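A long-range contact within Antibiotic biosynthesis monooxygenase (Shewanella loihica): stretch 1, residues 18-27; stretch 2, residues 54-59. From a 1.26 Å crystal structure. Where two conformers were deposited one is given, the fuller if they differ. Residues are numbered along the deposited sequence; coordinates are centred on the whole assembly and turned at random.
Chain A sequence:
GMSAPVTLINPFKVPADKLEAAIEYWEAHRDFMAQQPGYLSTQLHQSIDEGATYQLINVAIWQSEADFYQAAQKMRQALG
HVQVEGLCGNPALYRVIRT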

# COMPACT_ATOMS: atom_id res chain seq x y z
N LYS A 18 14.95 1.09 14.31
CA LYS A 18 15.81 0.93 13.13
C LYS A 18 15.23 1.51 11.83
O LYS A 18 15.59 1.05 10.73
CB LYS A 18 16.14 -0.53 12.86
CG LYS A 18 16.69 -1.29 14.07
CD LYS A 18 17.93 -0.67 14.62
CE LYS A 18 19.14 -1.32 14.02
NZ LYS A 18 20.37 -0.72 14.57
N LEU A 19 14.39 2.52 11.94
CA LEU A 19 13.75 3.09 10.75
C LEU A 19 14.76 3.65 9.75
O LEU A 19 14.68 3.36 8.56
CB LEU A 19 12.75 4.15 11.15
CG LEU A 19 12.01 4.84 10.01
CD1 LEU A 19 11.18 3.82 9.21
CD2 LEU A 19 11.13 5.96 10.58
N GLU A 20 15.74 4.41 10.22
CA GLU A 20 16.65 5.03 9.26
C GLU A 20 17.47 3.98 8.52
O GLU A 20 17.71 4.10 7.32
CB GLU A 20 17.56 6.09 9.92
CG GLU A 20 18.44 6.83 8.92
CD GLU A 20 17.71 7.72 7.93
OE1 GLU A 20 16.60 8.14 8.23
OE2 GLU A 20 18.24 8.02 6.82
N ALA A 21 17.94 2.96 9.24
CA ALA A 21 18.66 1.90 8.61
C ALA A 21 17.80 1.21 7.55
O ALA A 21 18.28 0.85 6.48
CB ALA A 21 19.16 0.87 9.65
N ALA A 22 16.53 1.01 7.87
CA ALA A 22 15.60 0.37 6.91
C ALA A 22 15.41 1.23 5.67
O ALA A 22 15.42 0.71 4.55
CB ALA A 22 14.25 0.11 7.58
N ILE A 23 15.23 2.55 5.86
CA ILE A 23 15.16 3.48 4.71
C ILE A 23 16.37 3.38 3.82
O ILE A 23 16.25 3.27 2.61
CB ILE A 23 14.91 4.96 5.15
CG1 ILE A 23 13.54 5.10 5.85
CG2 ILE A 23 15.00 5.92 3.96
CD1 ILE A 23 13.40 6.45 6.63
N GLU A 24 17.55 3.37 4.43
CA GLU A 24 18.78 3.40 3.65
C GLU A 24 18.98 2.07 2.89
O GLU A 24 19.44 2.07 1.75
CB GLU A 24 19.95 3.80 4.57
CG GLU A 24 19.81 5.27 4.98
CD GLU A 24 20.81 5.80 5.99
OE1 GLU A 24 21.85 5.18 6.21
OE2 GLU A 24 20.54 6.91 6.55
N TYR A 25 18.58 0.95 3.50
CA TYR A 25 18.55 -0.36 2.83
C TYR A 25 17.61 -0.29 1.63
O TYR A 25 17.96 -0.68 0.51
CB TYR A 25 18.09 -1.44 3.84
CG TYR A 25 17.83 -2.81 3.27
CD1 TYR A 25 16.55 -3.19 2.82
CD2 TYR A 25 18.82 -3.75 3.28
CE1 TYR A 25 16.34 -4.48 2.31
CE2 TYR A 25 18.61 -5.03 2.80
CZ TYR A 25 17.38 -5.39 2.33
OH TYR A 25 17.21 -6.69 1.86
N TRP A 26 16.43 0.26 1.86
CA TRP A 26 15.44 0.39 0.81
C TRP A 26 16.00 1.24 -0.33
O TRP A 26 15.86 0.87 -1.51
CB TRP A 26 14.14 0.96 1.37
CG TRP A 26 13.15 1.14 0.24
CD1 TRP A 26 12.29 0.20 -0.27
CD2 TRP A 26 13.00 2.30 -0.58
NE1 TRP A 26 11.57 0.73 -1.31
CE2 TRP A 26 11.99 2.01 -1.53
CE3 TRP A 26 13.59 3.56 -0.60
CZ2 TRP A 26 11.60 2.94 -2.48
CZ3 TRP A 26 13.21 4.45 -1.55
CH2 TRP A 26 12.19 4.15 -2.46
N GLU A 27 16.66 2.36 -0.01
CA GLU A 27 17.22 3.23 -1.04
C GLU A 27 18.25 2.55 -1.93
O GLU A 27 18.27 2.77 -3.13
CB GLU A 27 17.86 4.44 -0.39
CG GLU A 27 16.86 5.43 0.23
CD GLU A 27 17.52 6.48 1.09
OE1 GLU A 27 18.43 6.09 1.88
OE2 GLU A 27 17.13 7.68 0.97
N TYR A 54 3.28 -1.85 9.87
CA TYR A 54 4.20 -1.62 8.77
C TYR A 54 4.64 -0.15 8.81
O TYR A 54 3.92 0.73 8.33
CB TYR A 54 3.48 -1.96 7.45
CG TYR A 54 3.06 -3.39 7.37
CD1 TYR A 54 4.00 -4.40 7.39
CD2 TYR A 54 1.71 -3.75 7.26
CE1 TYR A 54 3.62 -5.74 7.29
CE2 TYR A 54 1.34 -5.07 7.14
CZ TYR A 54 2.29 -6.06 7.19
OH TYR A 54 1.89 -7.39 7.09
N GLN A 55 5.80 0.13 9.40
CA GLN A 55 6.25 1.52 9.48
C GLN A 55 6.69 2.06 8.11
O GLN A 55 6.74 3.27 7.94
CB GLN A 55 7.39 1.72 10.49
CG GLN A 55 7.01 1.70 11.96
CD GLN A 55 8.17 2.16 12.80
OE1 GLN A 55 8.51 3.34 12.80
NE2 GLN A 55 8.77 1.24 13.54
N LEU A 56 7.00 1.16 7.17
CA LEU A 56 7.29 1.50 5.78
C LEU A 56 6.46 0.64 4.86
O LEU A 56 6.34 -0.55 5.08
CB LEU A 56 8.75 1.30 5.39
CG LEU A 56 9.75 2.18 6.12
CD1 LEU A 56 11.19 1.65 5.85
CD2 LEU A 56 9.61 3.65 5.74
N ILE A 57 5.87 1.26 3.84
CA ILE A 57 5.22 0.54 2.75
C ILE A 57 5.60 1.19 1.45
O ILE A 57 5.35 2.39 1.27
CB ILE A 57 3.66 0.51 2.83
CG1 ILE A 57 3.18 -0.08 4.17
CG2 ILE A 57 3.09 -0.25 1.64
CD1 ILE A 57 1.67 -0.25 4.31
N ASN A 58 6.27 0.45 0.57
CA ASN A 58 6.60 0.99 -0.74
C ASN A 58 5.51 0.67 -1.73
O ASN A 58 4.94 -0.43 -1.74
CB ASN A 58 7.93 0.45 -1.26
CG ASN A 58 8.38 1.18 -2.51
OD1 ASN A 58 8.24 2.42 -2.58
ND2 ASN A 58 8.92 0.45 -3.48
N VAL A 59 5.21 1.64 -2.61
CA VAL A 59 4.25 1.48 -3.69
C VAL A 59 4.94 1.93 -4.97
O VAL A 59 5.19 3.11 -5.12
CB VAL A 59 2.97 2.28 -3.43
CG1 VAL A 59 1.93 1.96 -4.56
CG2 VAL A 59 2.32 1.97 -2.07

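A useful way to read this contact is by its spacing. A helix that begins at Leu19 and runs on past Glu27 lies over a strand that includes residues 56-59, the two running nearly parallel at 19° with their axes 10.7 Å apart at closest approach. That gap is too wide for backbones to meet and must be filled by side chains. The contact buries 282 Å², both sides summed.

Apolar packing does most of the work, and Leu56 is its centre. Its CA-to-CB bond points toward the helix, and with chi1 m and chi2 t the branched end settles among three helix residues. Leu19 CD1 lies 3.8 Å from Leu56 CG, and Ala22 CB lies 3.8 Å from Leu56 CD1. The three differ in size and in aim. Leu19, chi1 t and chi2 p, points toward the strand and reaches it with a long side chain. Ala22 also points toward it but offers a single methyl, so that Leu56 CD1 can come close to the helix backbone, 4.1 Å from Ile23 N. Ile23 points sideways and meets the same leucine from beside Ala22, its CG1 4.2 Å from Leu56 CD1. The closest approaches between side chains here are carbon to carbon, and Leu56 is buried.

The ends of the contact are more polar. At the first, Gln55 points toward the helix, and Gln55 OE1 is 4.3 Å from Leu19 CD2, a loose contact and not a polar one. At the other, Trp26 points toward the strand and Asn58 toward the helix, both with chi1 t. The indole spans the wider spacing there, where the CA atoms of Trp26 and Asn58 are 9.0 Å apart, against 7.8 Å for those of Leu19 and Gln55. The pair is buried, and a tryptophan suits such a place because it combines a large apolar surface with one polar NH. Trp26 NE1 lies 3.4 Å from the atom modelled as Asn58 ND2, but the amide is probably turned over in the model, so the nature of this polar contact remains open.

Regular backbone geometry sets the pattern. Helical hydrogen bonds such as Ile23 N to Leu19 O, 2.9 Å, and Trp26 N to Ala22 O, 2.9 Å, place Leu19, Ala22 and Trp26 facing the strand, with Ile23 beside them, while the exposed Glu20, Ala21, Glu24 and Tyr25 make no contact with the strand. Alternation does the same in the strand: Leu56 and Asn58 face the helix, whereas Ile57 and Val59 do not touch it.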